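Local coordinates for protein lactate racemase (Thermoanaerobacterium thermosaccharolyticum, PDB 2YJG) that catalyses the interconversion of the D- and L-isomers of lactate, using a nickel pincer cofactor derived from nicotinic acid mononucleotide, at residues 302-307 with 364-369. Numbering follows the deposited sequence.
Sequences AGEAAC and ARILIN
The carboxylate of Glu304 and the guanidinium of Arg365 meet edge to edge and nearly coplanar, their planes 14° apart, while CG1 of Ile366 lies over one face of the carboxylate, 3.7 Å from Glu304 CD. The salt bridge is side-on and bidentate: Arg365 NH2 donates to Glu304 OE1 over 2.9 Å, and Arg365 NE to Glu304 OE2 over 2.9 Å. Both oxygens accept through their syn lone pairs, and this two-point grip in a nearly common plane holds each flat group against rotation. Glu304 reaches across fully extended, with CG anti to the backbone N (chi1 -178°), whereas the arginine chain bends at chi3 (78°) to turn its NE edge to the acid. Helices 293-305 and 357-369 are joined here; in the C-terminal domain they precede the neighbouring parallel strands 311-316 and 371-375 of a six-stranded sheet. Arg365 NH1 lies close to Arg211 NH1, a like charge that the glutamate probably offsets. A leucine in place of Arg365 would probably leave the Glu304 carboxylate without its countercharge and freer to turn. A water donates to Arg365 O over 3.0 Å; its leg to Glu304 OE2 is doubtful, being unusually short.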
loop_
_atom_site.group_PDB
_atom_site.type_symbol
_atom_site.label_atom_id
_atom_site.label_comp_id
_atom_site.label_asym_id
_atom_site.label_seq_id
_atom_site.Cartn_x
_atom_site.Cartn_y
_atom_site.Cartn_z
ATOM N N ALA A 302 38.642 3.393 -3.157
ATOM C CA ALA A 302 39.022 4.221 -4.318
ATOM C C ALA A 302 40.320 4.925 -3.903
ATOM O O ALA A 302 41.253 4.983 -4.692
ATOM C CB ALA A 302 37.918 5.256 -4.648
ATOM N N GLY A 303 40.372 5.410 -2.659
ATOM C CA GLY A 303 41.624 5.881 -2.050
ATOM C C GLY A 303 42.803 4.922 -2.129
ATOM O O GLY A 303 43.942 5.288 -2.545
ATOM N N GLU A 304 42.559 3.678 -1.706
ATOM C CA GLU A 304 43.559 2.658 -1.639
ATOM C C GLU A 304 44.222 2.458 -3.002
ATOM O O GLU A 304 45.430 2.354 -3.075
ATOM C CB GLU A 304 42.882 1.331 -1.264
ATOM C CG GLU A 304 43.793 0.110 -1.095
ATOM C CD GLU A 304 42.952 -1.166 -0.856
ATOM O OE1 GLU A 304 41.801 -1.204 -1.295
ATOM O OE2 GLU A 304 43.453 -2.151 -0.264
ATOM N N ALA A 305 43.406 2.361 -4.039
ATOM C CA ALA A 305 43.836 2.144 -5.385
ATOM C C ALA A 305 44.669 3.312 -5.966
ATOM O O ALA A 305 45.503 3.072 -6.839
ATOM C CB ALA A 305 42.644 1.844 -6.244
ATOM N N ALA A 306 44.494 4.524 -5.441
ATOM C CA ALA A 306 45.274 5.700 -5.877
ATOM C C ALA A 306 46.381 6.102 -4.963
ATOM O O ALA A 306 46.982 7.178 -5.179
ATOM C CB ALA A 306 44.340 6.919 -6.064
ATOM N N CYS A 307 46.652 5.296 -3.928
ATOM C CA CYS A 307 47.619 5.630 -2.914
ATOM C C CYS A 307 48.823 4.666 -3.002
ATOM O O CYS A 307 48.668 3.471 -3.272
ATOM C CB CYS A 307 46.934 5.541 -1.561
ATOM S SG CYS A 307 47.735 6.336 -0.235
ATOM N N ALA A 364 40.300 -3.566 7.125
ATOM C CA ALA A 364 41.581 -4.061 7.586
ATOM C C ALA A 364 42.622 -4.172 6.446
ATOM O O ALA A 364 43.750 -3.805 6.623
ATOM C CB ALA A 364 41.456 -5.431 8.431
ATOM N N ARG A 365 42.234 -4.660 5.284
ATOM C CA ARG A 365 43.144 -4.738 4.116
ATOM C C ARG A 365 43.737 -3.331 3.873
ATOM O O ARG A 365 44.957 -3.164 3.734
ATOM C CB ARG A 365 42.405 -5.245 2.877
ATOM C CG ARG A 365 43.259 -5.322 1.685
ATOM C CD ARG A 365 42.492 -5.698 0.487
ATOM N NE ARG A 365 41.746 -4.537 -0.046
ATOM C CZ ARG A 365 40.567 -4.589 -0.639
ATOM N NH1 ARG A 365 39.875 -5.731 -0.758
ATOM N NH2 ARG A 365 40.012 -3.463 -1.045
ATOM N N ILE A 366 42.880 -2.297 3.893
ATOM C CA ILE A 366 43.364 -0.919 3.673
ATOM C C ILE A 366 44.329 -0.464 4.723
ATOM O O ILE A 366 45.396 -0.051 4.409
ATOM C CB ILE A 366 42.191 0.060 3.549
ATOM C CG1 ILE A 366 41.383 -0.376 2.372
ATOM C CG2 ILE A 366 42.660 1.540 3.295
ATOM C CD1 ILE A 366 40.042 0.365 2.274
ATOM N N LEU A 367 43.969 -0.611 5.983
ATOM C CA LEU A 367 44.709 -0.099 7.076
ATOM C C LEU A 367 46.014 -0.835 7.357
ATOM O O LEU A 367 46.849 -0.362 8.155
ATOM C CB LEU A 367 43.796 -0.094 8.318
ATOM C CG LEU A 367 42.509 0.712 8.332
ATOM C CD1 LEU A 367 41.741 0.557 9.690
ATOM C CD2 LEU A 367 42.848 2.170 8.106
ATOM N N ILE A 368 46.186 -2.024 6.785
ATOM C CA ILE A 368 47.449 -2.739 6.933
ATOM C C ILE A 368 48.527 -2.080 6.108
ATOM O O ILE A 368 49.653 -2.084 6.554
ATOM C CB ILE A 368 47.356 -4.231 6.526
ATOM C CG1 ILE A 368 46.504 -4.994 7.557
ATOM C CG2 ILE A 368 48.779 -4.887 6.457
ATOM C CD1 ILE A 368 46.047 -6.307 7.012
ATOM N N ASN A 369 48.160 -1.470 4.964
ATOM C CA ASN A 369 49.096 -0.841 4.013
ATOM C C ASN A 369 49.054 0.714 3.985
ATOM O O ASN A 369 49.871 1.327 3.263
ATOM C CB ASN A 369 48.770 -1.281 2.584
ATOM C CG ASN A 369 49.225 -2.651 2.247
ATOM O OD1 ASN A 369 49.870 -3.347 3.031
ATOM N ND2 ASN A 369 48.832 -3.094 1.033
HETATM O O HOH W 1 45.613 -2.037 0.987
#